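Vacuolar protein sorting protein 36 (PDB 2CAY) is a subunit of the ESCRT-II complex whose N-terminal PH-like GLUE domain probably binds membrane lipids during multivesicular-body sorting. Local coordinates at residues H13-T18 against I63-A68; G53-F56 against R61-Y64; I99-D104 against T109-L114. All coordinates share one frame; numbering follows the deposited sequence.

Contact 1. Residues H13-T18 against I63-A68; sequences HYVETT and IYIDDA
Thr-17 and Ile-65 make the tightest approach between residues 13-18 and 63-68: their side chains reach toward each other tip to tip, with Thr-17 CG2 3.6 Å from Ile-65 CD1. The isoleucine is bent at both torsions (chi1 -55°, chi2 -56°), which brings CD1 nearer to the threonine than the start of the side chain is. On the threonine, the methyl faces the isoleucine while OG1 is turned along its own chain, where it donates to Thr-18 O at 2.9 Å from a position tilted 29° out of the carbonyl plane. The apolar and polar branches are thereby sorted, one to each task.

Val-15 supplies the second point of contact. CG1, held opposite the backbone N, is the branch that does the touching: it lies 4.0 Å from Ile-63 CG2, the two side chains crossing at about a right angle, and the same methyl is at a looser 4.4 Å from Ile-65 CD1.

The solvent side carries Glu-16, which points away from 63-68, and the exposed Tyr-14, whose OH is hydrogen-bonded to Thr-71 O. The backbones stay well apart, 7.6 Å between the CA atoms of Val-15 and Ile-63, so only methyl groups bridge the interval and the buried area is a modest 150 Å². Such spacing excludes direct strand pairing; strand 75-78 lies between 13-14 and 61-66 in the sheet. The chain running on from edge strand 13-14 thus sends Val-15 and Thr-17 past strand 75-78 to strand 61-66, within the first sheet of the PH-like fold.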
ATOM      1  N   HIS A  13      27.088   6.179  -7.143  1.00 25.02           N
ATOM      2  CA  HIS A  13      28.454   6.436  -7.634  1.00 23.74           C
ATOM      3  C   HIS A  13      28.514   6.280  -9.159  1.00 22.99           C
ATOM      4  O   HIS A  13      27.669   5.610  -9.780  1.00 20.83           O
ATOM      5  CB  HIS A  13      29.514   5.574  -6.907  1.00 23.48           C
ATOM      6  CG  HIS A  13      29.263   4.096  -6.989  1.00 24.18           C
ATOM      7  ND1 HIS A  13      29.440   3.367  -8.150  1.00 26.76           N
ATOM      8  CD2 HIS A  13      28.814   3.216  -6.064  1.00 21.63           C
ATOM      9  CE1 HIS A  13      29.107   2.102  -7.937  1.00 20.67           C
ATOM     10  NE2 HIS A  13      28.738   1.981  -6.678  1.00 24.06           N
ATOM     11  N   TYR A  14      29.513   6.907  -9.777  1.00 22.09           N
ATOM     12  CA  TYR A  14      29.661   6.825 -11.226  1.00 21.53           C
ATOM     13  C   TYR A  14      30.077   5.387 -11.600  1.00 20.51           C
ATOM     14  O   TYR A  14      30.840   4.737 -10.863  1.00 19.63           O
ATOM     15  CB  TYR A  14      30.696   7.870 -11.683  1.00 22.55           C
ATOM     16  CG  TYR A  14      31.086   7.770 -13.129  1.00 23.65           C
ATOM     17  CD1 TYR A  14      30.255   8.247 -14.142  1.00 25.24           C
ATOM     18  CD2 TYR A  14      32.294   7.163 -13.489  1.00 25.09           C
ATOM     19  CE1 TYR A  14      30.639   8.136 -15.492  1.00 25.77           C
ATOM     20  CE2 TYR A  14      32.670   7.043 -14.815  1.00 25.12           C
ATOM     21  CZ  TYR A  14      31.851   7.521 -15.800  1.00 24.69           C
ATOM     22  OH  TYR A  14      32.276   7.387 -17.101  1.00 27.22           O
ATOM     23  N   VAL A  15      29.536   4.891 -12.709  1.00 19.51           N
ATOM     24  CA  VAL A  15      29.863   3.547 -13.237  1.00 19.77           C
ATOM     25  C   VAL A  15      30.366   3.695 -14.690  1.00 19.43           C
ATOM     26  O   VAL A  15      29.725   4.347 -15.505  1.00 18.81           O
ATOM     27  CB  VAL A  15      28.623   2.567 -13.196  1.00 19.59           C
ATOM     28  CG1 VAL A  15      28.892   1.299 -14.020  1.00 20.68           C
ATOM     29  CG2 VAL A  15      28.313   2.166 -11.766  1.00 18.34           C
ATOM     30  N   GLU A  16      31.512   3.085 -14.995  1.00 19.44           N
ATOM     31  CA  GLU A  16      32.052   3.091 -16.360  1.00 20.22           C
ATOM     32  C   GLU A  16      31.405   1.974 -17.147  1.00 20.11           C
ATOM     33  O   GLU A  16      31.132   0.899 -16.590  1.00 19.82           O
ATOM     34  CB  GLU A  16      33.569   2.844 -16.336  1.00 20.24           C
ATOM     35  CG  GLU A  16      34.418   3.902 -15.625  1.00 21.13           C
ATOM     36  CD  GLU A  16      35.926   3.613 -15.777  1.00 22.72           C
ATOM     37  OE1 GLU A  16      36.308   3.004 -16.795  1.00 26.10           O
ATOM     38  OE2 GLU A  16      36.715   3.957 -14.884  1.00 26.60           O
ATOM     39  N   THR A  17      31.169   2.225 -18.429  1.00 20.09           N
ATOM     40  CA  THR A  17      30.658   1.215 -19.349  1.00 20.89           C
ATOM     41  C   THR A  17      31.461   1.164 -20.663  1.00 22.08           C
ATOM     42  O   THR A  17      32.211   2.096 -20.987  1.00 21.36           O
ATOM     43  CB  THR A  17      29.205   1.499 -19.748  1.00 21.16           C
ATOM     44  OG1 THR A  17      29.170   2.587 -20.681  1.00 22.77           O
ATOM     45  CG2 THR A  17      28.344   1.822 -18.529  1.00 17.89           C
ATOM     46  N   THR A  18      31.295   0.081 -21.417  1.00 22.65           N
ATOM     47  CA  THR A  18      31.778   0.049 -22.789  1.00 24.70           C
ATOM     48  C   THR A  18      30.945   1.000 -23.656  1.00 26.12           C
ATOM     49  O   THR A  18      29.889   1.511 -23.252  1.00 25.68           O
ATOM     50  CB  THR A  18      31.753  -1.384 -23.367  1.00 24.87           C
ATOM     51  OG1 THR A  18      30.384  -1.787 -23.568  1.00 25.92           O
ATOM     52  CG2 THR A  18      32.445  -2.370 -22.419  1.00 24.19           C
ATOM     53  N   ILE A  63      22.942  -1.367 -10.636  1.00 13.08           N
ATOM     54  CA  ILE A  63      23.574  -0.486 -11.593  1.00 13.37           C
ATOM     55  C   ILE A  63      22.595   0.003 -12.623  1.00 13.09           C
ATOM     56  O   ILE A  63      21.896  -0.776 -13.248  1.00 13.32           O
ATOM     57  CB  ILE A  63      24.753  -1.196 -12.297  1.00 13.34           C
ATOM     58  CG1 ILE A  63      25.870  -1.551 -11.281  1.00 14.65           C
ATOM     59  CG2 ILE A  63      25.274  -0.337 -13.505  1.00 12.94           C
ATOM     60  CD1 ILE A  63      26.898  -2.550 -11.856  1.00 15.05           C
ATOM     61  N   TYR A  64      22.532   1.314 -12.801  1.00 12.04           N
ATOM     62  CA  TYR A  64      21.702   1.911 -13.846  1.00 12.81           C
ATOM     63  C   TYR A  64      22.567   2.297 -15.040  1.00 14.37           C
ATOM     64  O   TYR A  64      23.498   3.104 -14.880  1.00 13.51           O
ATOM     65  CB  TYR A  64      20.952   3.130 -13.281  1.00 12.95           C
ATOM     66  CG  TYR A  64      20.277   3.991 -14.323  1.00 13.66           C
ATOM     67  CD1 TYR A  64      18.941   3.749 -14.722  1.00 14.38           C
ATOM     68  CD2 TYR A  64      20.973   5.041 -14.933  1.00 16.00           C
ATOM     69  CE1 TYR A  64      18.342   4.529 -15.698  1.00 15.94           C
ATOM     70  CE2 TYR A  64      20.376   5.825 -15.911  1.00 15.21           C
ATOM     71  CZ  TYR A  64      19.065   5.558 -16.279  1.00 15.75           C
ATOM     72  OH  TYR A  64      18.485   6.334 -17.241  1.00 15.10           O
ATOM     73  N   ILE A  65      22.245   1.743 -16.218  1.00 15.41           N
ATOM     74  CA  ILE A  65      22.958   2.074 -17.479  1.00 16.86           C
ATOM     75  C   ILE A  65      22.063   2.942 -18.363  1.00 16.88           C
ATOM     76  O   ILE A  65      21.061   2.458 -18.934  1.00 16.39           O
ATOM     77  CB  ILE A  65      23.415   0.800 -18.275  1.00 16.96           C
ATOM     78  CG1 ILE A  65      24.275  -0.138 -17.413  1.00 18.60           C
ATOM     79  CG2 ILE A  65      24.126   1.203 -19.582  1.00 17.64           C
ATOM     80  CD1 ILE A  65      25.536   0.512 -16.785  1.00 22.92           C
ATOM     81  N   ASP A  66      22.411   4.224 -18.467  1.00 16.57           N
ATOM     82  CA  ASP A  66      21.627   5.169 -19.248  1.00 18.91           C
ATOM     83  C   ASP A  66      21.509   4.780 -20.725  1.00 20.37           C
ATOM     84  O   ASP A  66      22.511   4.447 -21.356  1.00 21.21           O
ATOM     85  CB  ASP A  66      22.202   6.589 -19.091  1.00 18.92           C
ATOM     86  CG  ASP A  66      21.237   7.646 -19.564  1.00 21.39           C
ATOM     87  OD1 ASP A  66      20.098   7.723 -19.014  1.00 20.83           O
ATOM     88  OD2 ASP A  66      21.602   8.373 -20.520  1.00 22.20           O
ATOM     89  N   ASP A  67      20.299   4.803 -21.284  1.00 21.93           N
ATOM     90  CA  ASP A  67      20.127   4.419 -22.682  1.00 24.48           C
ATOM     91  C   ASP A  67      20.817   5.428 -23.612  1.00 25.40           C
ATOM     92  O   ASP A  67      21.514   5.020 -24.535  1.00 26.06           O
ATOM     93  CB  ASP A  67      18.654   4.293 -23.070  1.00 25.41           C
ATOM     94  CG  ASP A  67      18.029   2.948 -22.643  1.00 29.18           C
ATOM     95  OD1 ASP A  67      18.740   2.015 -22.169  1.00 32.07           O
ATOM     96  OD2 ASP A  67      16.797   2.822 -22.808  1.00 33.54           O
ATOM     97  N   ALA A  68      20.634   6.721 -23.338  1.00 25.37           N
ATOM     98  CA  ALA A  68      21.085   7.794 -24.223  1.00 26.56           C
ATOM     99  C   ALA A  68      22.605   8.011 -24.139  1.00 26.73           C
ATOM    100  O   ALA A  68      23.291   8.060 -25.174  1.00 27.50           O
ATOM    101  CB  ALA A  68      20.316   9.105 -23.930  1.00 25.83           C
TER

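Contact 2. Residues G53-F56 against R61-Y64; sequences GRIF and RIIY
Phe-56 and Ile-63 are joined by two reciprocal backbone hydrogen bonds, Phe-56 N to Ile-63 O and Ile-63 N to Phe-56 O, each 2.8 Å long. The reciprocal bonds, nearly straight at 166° and 163°, make this an antiparallel hydrogen-bonded pair, with Ile-55 and Tyr-64 forming the adjacent non-hydrogen-bonded pair. Weaker CA-H...O contacts supplement the ladder, among them Ile-55 CA to Ile-63 O at 3.4 Å.

Apolar contacts divide between the two faces. On the face of Ile-55, its CD1 lies 3.7 Å from Ile-62 CG2 and reaches the edge of the Tyr-64 ring near its plane; a chi2 of 77° bends this methyl toward the opposite strand. On the other face, Phe-56 CB packs against Ile-63 CB at 4.1 Å.

Flat groups make a third class. Tyr-64 CE1 approaches Gly-53 CA at 3.5 Å, a position where a CB would probably be too close to the ring, consistent with glycine. Within its own strand, the Arg-54 guanidinium has Phe-56 CZ over the centre of one face, 3.7 Å above the plane.

This hairpin occupies the middle of its sheet: strand 31-35 flanks 53-58, strand 75-78 flanks 61-66, and helix 122-137 meets Ile-55 and Ile-62 through Phe-124 and Thr-128.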
ATOM      1  N   GLY A  53      16.803   3.628 -18.861  1.00 17.50           N
ATOM      2  CA  GLY A  53      18.026   2.863 -18.798  1.00 18.08           C
ATOM      3  C   GLY A  53      17.754   1.396 -18.529  1.00 17.78           C
ATOM      4  O   GLY A  53      16.608   0.990 -18.217  1.00 17.31           O
ATOM      5  N   ARG A  54      18.787   0.590 -18.691  1.00 17.40           N
ATOM      6  CA  ARG A  54      18.733  -0.794 -18.256  1.00 17.80           C
ATOM      7  C   ARG A  54      19.184  -0.831 -16.803  1.00 17.25           C
ATOM      8  O   ARG A  54      20.040  -0.031 -16.369  1.00 16.24           O
ATOM      9  CB  ARG A  54      19.654  -1.676 -19.108  1.00 18.50           C
ATOM     10  CG  ARG A  54      19.095  -1.958 -20.481  1.00 24.65           C
ATOM     11  CD  ARG A  54      19.886  -3.079 -21.128  1.00 32.31           C
ATOM     12  NE  ARG A  54      21.243  -2.613 -21.365  1.00 40.12           N
ATOM     13  CZ  ARG A  54      22.256  -3.384 -21.749  1.00 44.64           C
ATOM     14  NH1 ARG A  54      22.078  -4.698 -21.941  1.00 45.20           N
ATOM     15  NH2 ARG A  54      23.451  -2.828 -21.932  1.00 45.30           N
ATOM     16  N   ILE A  55      18.595  -1.745 -16.040  1.00 15.54           N
ATOM     17  CA  ILE A  55      18.966  -1.897 -14.656  1.00 15.70           C
ATOM     18  C   ILE A  55      19.610  -3.275 -14.503  1.00 15.76           C
ATOM     19  O   ILE A  55      19.088  -4.264 -15.034  1.00 15.97           O
ATOM     20  CB  ILE A  55      17.734  -1.629 -13.687  1.00 16.27           C
ATOM     21  CG1 ILE A  55      18.193  -1.308 -12.261  1.00 16.37           C
ATOM     22  CG2 ILE A  55      16.735  -2.789 -13.693  1.00 15.64           C
ATOM     23  CD1 ILE A  55      18.736   0.135 -12.096  1.00 21.21           C
ATOM     24  N   PHE A  56      20.770  -3.321 -13.845  1.00 15.69           N
ATOM     25  CA  PHE A  56      21.515  -4.572 -13.622  1.00 15.96           C
ATOM     26  C   PHE A  56      21.597  -4.823 -12.133  1.00 14.63           C
ATOM     27  O   PHE A  56      21.963  -3.913 -11.363  1.00 15.39           O
ATOM     28  CB  PHE A  56      22.983  -4.473 -14.102  1.00 17.40           C
ATOM     29  CG  PHE A  56      23.171  -4.438 -15.583  1.00 18.74           C
ATOM     30  CD1 PHE A  56      22.704  -3.366 -16.344  1.00 22.26           C
ATOM     31  CD2 PHE A  56      23.859  -5.458 -16.224  1.00 23.19           C
ATOM     32  CE1 PHE A  56      22.906  -3.324 -17.747  1.00 24.24           C
ATOM     33  CE2 PHE A  56      24.064  -5.427 -17.622  1.00 24.35           C
ATOM     34  CZ  PHE A  56      23.592  -4.360 -18.373  1.00 22.41           C
ATOM     35  N   ARG A  61      26.008  -4.881  -6.299  1.00 13.81           N
ATOM     36  CA  ARG A  61      25.473  -3.544  -6.657  1.00 13.84           C
ATOM     37  C   ARG A  61      24.157  -3.611  -7.421  1.00 13.09           C
ATOM     38  O   ARG A  61      23.845  -4.625  -8.044  1.00 13.17           O
ATOM     39  CB  ARG A  61      26.481  -2.761  -7.520  1.00 13.33           C
ATOM     40  CG  ARG A  61      27.768  -2.360  -6.748  1.00 15.50           C
ATOM     41  CD  ARG A  61      28.631  -1.392  -7.551  1.00 15.53           C
ATOM     42  NE  ARG A  61      29.301  -2.059  -8.665  1.00 17.78           N
ATOM     43  CZ  ARG A  61      30.031  -1.416  -9.578  1.00 21.56           C
ATOM     44  NH1 ARG A  61      30.170  -0.092  -9.528  1.00 18.99           N
ATOM     45  NH2 ARG A  61      30.622  -2.097 -10.558  1.00 21.73           N
ATOM     46  N   ILE A  62      23.431  -2.492  -7.422  1.00 12.38           N
ATOM     47  CA  ILE A  62      22.424  -2.217  -8.433  1.00 12.79           C
ATOM     48  C   ILE A  62      23.005  -1.141  -9.334  1.00 13.32           C
ATOM     49  O   ILE A  62      23.505  -0.108  -8.849  1.00 13.45           O
ATOM     50  CB  ILE A  62      21.075  -1.726  -7.797  1.00 12.48           C
ATOM     51  CG1 ILE A  62      20.395  -2.874  -7.037  1.00 13.16           C
ATOM     52  CG2 ILE A  62      20.160  -1.147  -8.889  1.00 14.10           C
ATOM     53  CD1 ILE A  62      19.419  -2.406  -5.851  1.00 13.93           C
ATOM     54  N   ILE A  63      22.942  -1.367 -10.636  1.00 13.08           N
ATOM     55  CA  ILE A  63      23.574  -0.486 -11.593  1.00 13.37           C
ATOM     56  C   ILE A  63      22.595   0.003 -12.623  1.00 13.09           C
ATOM     57  O   ILE A  63      21.896  -0.776 -13.248  1.00 13.32           O
ATOM     58  CB  ILE A  63      24.753  -1.196 -12.297  1.00 13.34           C
ATOM     59  CG1 ILE A  63      25.870  -1.551 -11.281  1.00 14.65           C
ATOM     60  CG2 ILE A  63      25.274  -0.337 -13.505  1.00 12.94           C
ATOM     61  CD1 ILE A  63      26.898  -2.550 -11.856  1.00 15.05           C
ATOM     62  N   TYR A  64      22.532   1.314 -12.801  1.00 12.04           N
ATOM     63  CA  TYR A  64      21.702   1.911 -13.846  1.00 12.81           C
ATOM     64  C   TYR A  64      22.567   2.297 -15.040  1.00 14.37           C
ATOM     65  O   TYR A  64      23.498   3.104 -14.880  1.00 13.51           O
ATOM     66  CB  TYR A  64      20.952   3.130 -13.281  1.00 12.95           C
ATOM     67  CG  TYR A  64      20.277   3.991 -14.323  1.00 13.66           C
ATOM     68  CD1 TYR A  64      18.941   3.749 -14.722  1.00 14.38           C
ATOM     69  CD2 TYR A  64      20.973   5.041 -14.933  1.00 16.00           C
ATOM     70  CE1 TYR A  64      18.342   4.529 -15.698  1.00 15.94           C
ATOM     71  CE2 TYR A  64      20.376   5.825 -15.911  1.00 15.21           C
ATOM     72  CZ  TYR A  64      19.065   5.558 -16.279  1.00 15.75           C
ATOM     73  OH  TYR A  64      18.485   6.334 -17.241  1.00 15.10           O
TER

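Contact 3. Residues I99-D104 against T109-L114; sequences ILFFKD and TEFVQL
Leu-100 and Val-112 form an antiparallel hydrogen-bonded pair: Leu-100 N donates to Val-112 O at 2.7 Å, and Val-112 N to Leu-100 O at 3.1 Å. Both bonds are nearly straight at the hydrogen, 173° and 171°.

The Phe-102 side chain can be followed outward. From CB, CG lies beside the backbone N (chi1 -62°), which directs the ring toward the 109-114 segment. CD2 comes first, meeting Glu-110 O near the ring plane at 3.6 Å. CE2 then passes Phe-111 CA at 3.9 Å, and CZ, at the far end, touches Val-112 CG2 at 3.6 Å. One ring thus spans three successive residues of the partner. An alanine here would remove the ring, which is likely to open a gap beside Val-112 CG2 and Phe-111 and leave Tyr-11 without its stacking partner.

On the opposite face of the sheet, Ile-99 lies side by side with Phe-111 and Gln-113. Its CG2 is 3.8 Å from Phe-111 CD1, while CD1 rests along the glutamine. The amide beyond is fixed by outside partners: Gln-113 NE2 binds Gly-43 O and OE1 accepts from Arg-97.

Strands 97-102 and 112-116 form a β-hairpin between strands 82-88 and 38-42. The Leu-100 face turns inward to Leu-77 of strand 75-78, whereas on the other face Phe-101 stacks with Tyr-84 of a second subunit and Phe-111 meets Phe-91 of a third.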
ATOM      1  N   ILE A  99      11.279   0.151  -4.171  1.00 12.40           N
ATOM      2  CA  ILE A  99      11.730   1.196  -3.208  1.00 12.57           C
ATOM      3  C   ILE A  99      12.932   0.673  -2.423  1.00 12.65           C
ATOM      4  O   ILE A  99      12.869  -0.413  -1.840  1.00 13.14           O
ATOM      5  CB  ILE A  99      10.596   1.539  -2.181  1.00 13.81           C
ATOM      6  CG1 ILE A  99       9.228   1.699  -2.848  1.00 15.16           C
ATOM      7  CG2 ILE A  99      10.981   2.715  -1.237  1.00 13.04           C
ATOM      8  CD1 ILE A  99       9.233   2.511  -4.052  1.00 16.22           C
ATOM      9  N   LEU A 100      14.030   1.413  -2.471  1.00 12.79           N
ATOM     10  CA  LEU A 100      15.266   1.039  -1.748  1.00 13.69           C
ATOM     11  C   LEU A 100      15.431   1.921  -0.510  1.00 13.60           C
ATOM     12  O   LEU A 100      15.520   3.155  -0.636  1.00 14.31           O
ATOM     13  CB  LEU A 100      16.487   1.207  -2.670  1.00 13.38           C
ATOM     14  CG  LEU A 100      16.306   0.622  -4.076  1.00 14.97           C
ATOM     15  CD1 LEU A 100      17.581   0.871  -4.942  1.00 15.01           C
ATOM     16  CD2 LEU A 100      15.980  -0.854  -3.990  1.00 13.90           C
ATOM     17  N   PHE A 101      15.528   1.267   0.654  1.00 12.80           N
ATOM     18  CA  PHE A 101      15.776   1.925   1.948  1.00 13.25           C
ATOM     19  C   PHE A 101      17.235   1.790   2.359  1.00 13.89           C
ATOM     20  O   PHE A 101      17.773   0.662   2.365  1.00 12.75           O
ATOM     21  CB  PHE A 101      14.910   1.276   3.016  1.00 13.74           C
ATOM     22  CG  PHE A 101      13.484   1.715   2.996  1.00 14.73           C
ATOM     23  CD1 PHE A 101      13.090   2.830   2.266  1.00 17.12           C
ATOM     24  CD2 PHE A 101      12.562   1.101   3.832  1.00 19.44           C
ATOM     25  CE1 PHE A 101      11.787   3.258   2.299  1.00 16.84           C
ATOM     26  CE2 PHE A 101      11.244   1.540   3.870  1.00 20.13           C
ATOM     27  CZ  PHE A 101      10.872   2.618   3.092  1.00 19.54           C
ATOM     28  N   PHE A 102      17.868   2.929   2.677  1.00 14.08           N
ATOM     29  CA  PHE A 102      19.281   2.962   3.100  1.00 15.64           C
ATOM     30  C   PHE A 102      19.443   2.650   4.578  1.00 15.06           C
ATOM     31  O   PHE A 102      18.543   2.899   5.370  1.00 14.43           O
ATOM     32  CB  PHE A 102      19.909   4.330   2.848  1.00 16.03           C
ATOM     33  CG  PHE A 102      19.949   4.728   1.408  1.00 18.67           C
ATOM     34  CD1 PHE A 102      20.726   4.011   0.505  1.00 21.55           C
ATOM     35  CD2 PHE A 102      19.228   5.827   0.968  1.00 18.98           C
ATOM     36  CE1 PHE A 102      20.766   4.369  -0.844  1.00 24.33           C
ATOM     37  CE2 PHE A 102      19.255   6.211  -0.379  1.00 24.42           C
ATOM     38  CZ  PHE A 102      20.016   5.474  -1.285  1.00 21.86           C
ATOM     39  N   LYS A 103      20.611   2.145   4.948  1.00 15.83           N
ATOM     40  CA  LYS A 103      20.944   1.925   6.350  1.00 17.65           C
ATOM     41  C   LYS A 103      21.083   3.272   7.086  1.00 18.96           C
ATOM     42  O   LYS A 103      20.726   3.385   8.250  1.00 19.66           O
ATOM     43  CB  LYS A 103      22.267   1.159   6.472  1.00 17.66           C
ATOM     44  CG  LYS A 103      22.187  -0.294   6.075  1.00 19.21           C
ATOM     45  CD  LYS A 103      23.503  -0.956   6.438  1.00 25.27           C
ATOM     46  CE  LYS A 103      23.473  -2.429   6.166  1.00 27.85           C
ATOM     47  NZ  LYS A 103      24.870  -2.931   6.297  1.00 32.08           N
ATOM     48  N   ASP A 104      21.588   4.282   6.395  1.00 19.43           N
ATOM     49  CA  ASP A 104      22.035   5.511   7.077  1.00 21.06           C
ATOM     50  C   ASP A 104      21.575   6.757   6.293  1.00 20.42           C
ATOM     51  O   ASP A 104      22.406   7.488   5.737  1.00 21.08           O
ATOM     52  CB  ASP A 104      23.572   5.429   7.235  1.00 21.92           C
ATOM     53  CG  ASP A 104      24.161   6.535   8.095  1.00 26.65           C
ATOM     54  OD1 ASP A 104      23.515   6.964   9.077  1.00 28.04           O
ATOM     55  OD2 ASP A 104      25.307   6.956   7.781  1.00 31.64           O
ATOM     56  N   THR A 109      13.400  11.390   4.004  1.00 27.04           N
ATOM     57  CA  THR A 109      13.034  11.761   2.653  1.00 26.38           C
ATOM     58  C   THR A 109      13.990  11.135   1.623  1.00 25.18           C
ATOM     59  O   THR A 109      13.701  11.118   0.427  1.00 25.16           O
ATOM     60  CB  THR A 109      12.945  13.303   2.474  1.00 27.41           C
ATOM     61  OG1 THR A 109      14.261  13.886   2.490  1.00 29.54           O
ATOM     62  CG2 THR A 109      12.054  13.935   3.588  1.00 29.06           C
ATOM     63  N   GLU A 110      15.124  10.619   2.099  1.00 22.70           N
ATOM     64  CA  GLU A 110      16.170  10.095   1.239  1.00 21.63           C
ATOM     65  C   GLU A 110      16.026   8.577   1.113  1.00 19.29           C
ATOM     66  O   GLU A 110      16.393   7.825   2.029  1.00 19.23           O
ATOM     67  CB  GLU A 110      17.523  10.382   1.859  1.00 22.06           C
ATOM     68  CG  GLU A 110      17.755  11.850   2.170  1.00 28.59           C
ATOM     69  CD  GLU A 110      18.849  12.431   1.339  1.00 35.83           C
ATOM     70  OE1 GLU A 110      19.937  12.654   1.922  1.00 39.55           O
ATOM     71  OE2 GLU A 110      18.633  12.651   0.118  1.00 38.78           O
ATOM     72  N   PHE A 111      15.503   8.161  -0.026  1.00 17.81           N
ATOM     73  CA  PHE A 111      15.441   6.754  -0.419  1.00 15.85           C
ATOM     74  C   PHE A 111      15.451   6.755  -1.948  1.00 15.25           C
ATOM     75  O   PHE A 111      15.385   7.807  -2.584  1.00 15.20           O
ATOM     76  CB  PHE A 111      14.172   6.044   0.144  1.00 15.63           C
ATOM     77  CG  PHE A 111      12.873   6.727  -0.229  1.00 14.71           C
ATOM     78  CD1 PHE A 111      12.156   6.351  -1.374  1.00 15.65           C
ATOM     79  CD2 PHE A 111      12.336   7.715   0.592  1.00 16.33           C
ATOM     80  CE1 PHE A 111      10.956   6.983  -1.711  1.00 15.40           C
ATOM     81  CE2 PHE A 111      11.148   8.349   0.250  1.00 15.42           C
ATOM     82  CZ  PHE A 111      10.445   7.970  -0.887  1.00 14.05           C
ATOM     83  N   VAL A 112      15.539   5.576  -2.542  1.00 15.40           N
ATOM     84  CA  VAL A 112      15.552   5.491  -3.999  1.00 15.53           C
ATOM     85  C   VAL A 112      14.372   4.686  -4.502  1.00 14.13           C
ATOM     86  O   VAL A 112      13.883   3.808  -3.810  1.00 14.58           O
ATOM     87  CB  VAL A 112      16.893   4.827  -4.534  1.00 16.92           C
ATOM     88  CG1 VAL A 112      16.765   4.467  -6.062  1.00 15.67           C
ATOM     89  CG2 VAL A 112      18.089   5.764  -4.279  1.00 17.68           C
ATOM     90  N   GLN A 113      13.916   4.980  -5.709  1.00 12.71           N
ATOM     91  CA  GLN A 113      12.975   4.055  -6.386  1.00 12.76           C
ATOM     92  C   GLN A 113      13.475   3.719  -7.771  1.00 11.94           C
ATOM     93  O   GLN A 113      14.023   4.576  -8.475  1.00 12.83           O
ATOM     94  CB  GLN A 113      11.577   4.637  -6.534  1.00 10.78           C
ATOM     95  CG  GLN A 113      11.083   5.499  -5.348  1.00 12.46           C
ATOM     96  CD  GLN A 113       9.688   6.031  -5.614  1.00 15.12           C
ATOM     97  OE1 GLN A 113       8.796   5.261  -6.002  1.00 15.10           O
ATOM     98  NE2 GLN A 113       9.495   7.356  -5.446  1.00 13.62           N
ATOM     99  N   LEU A 114      13.199   2.487  -8.184  1.00 11.10           N
ATOM    100  CA  LEU A 114      13.357   2.058  -9.561  1.00 11.48           C
ATOM    101  C   LEU A 114      11.947   1.972 -10.154  1.00 12.32           C
ATOM    102  O   LEU A 114      11.060   1.321  -9.561  1.00 13.33           O
ATOM    103  CB  LEU A 114      14.003   0.666  -9.585  1.00 10.30           C
ATOM    104  CG  LEU A 114      15.283   0.538  -8.755  1.00 12.84           C
ATOM    105  CD1 LEU A 114      15.845  -0.916  -8.924  1.00 14.58           C
ATOM    106  CD2 LEU A 114      16.331   1.565  -9.164  1.00 13.01           C
TER

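In the fold
Contacts 1 and 2 share Ile-63 and Tyr-64 on strand 61-66, and their centres are 7 Å apart. Strands 61-66 and 53-58 are neighbours in one antiparallel sheet, and Ile-65 CG1 packs 3.5 Å from Phe-56 CE1 where the two contacts meet. Contact 3 comes later in the chain and belongs to the second antiparallel sheet, its centre about 15 Å from that of contact 2 and about 19 Å from that of contact 1. The sheets meet through Ile-62 CD1 and Leu-100 CD1, 3.9 Å apart. Two facing sheets and a C-terminal helix agree with a PH fold; among the three contacts, contact 3 alone also touches other subunits.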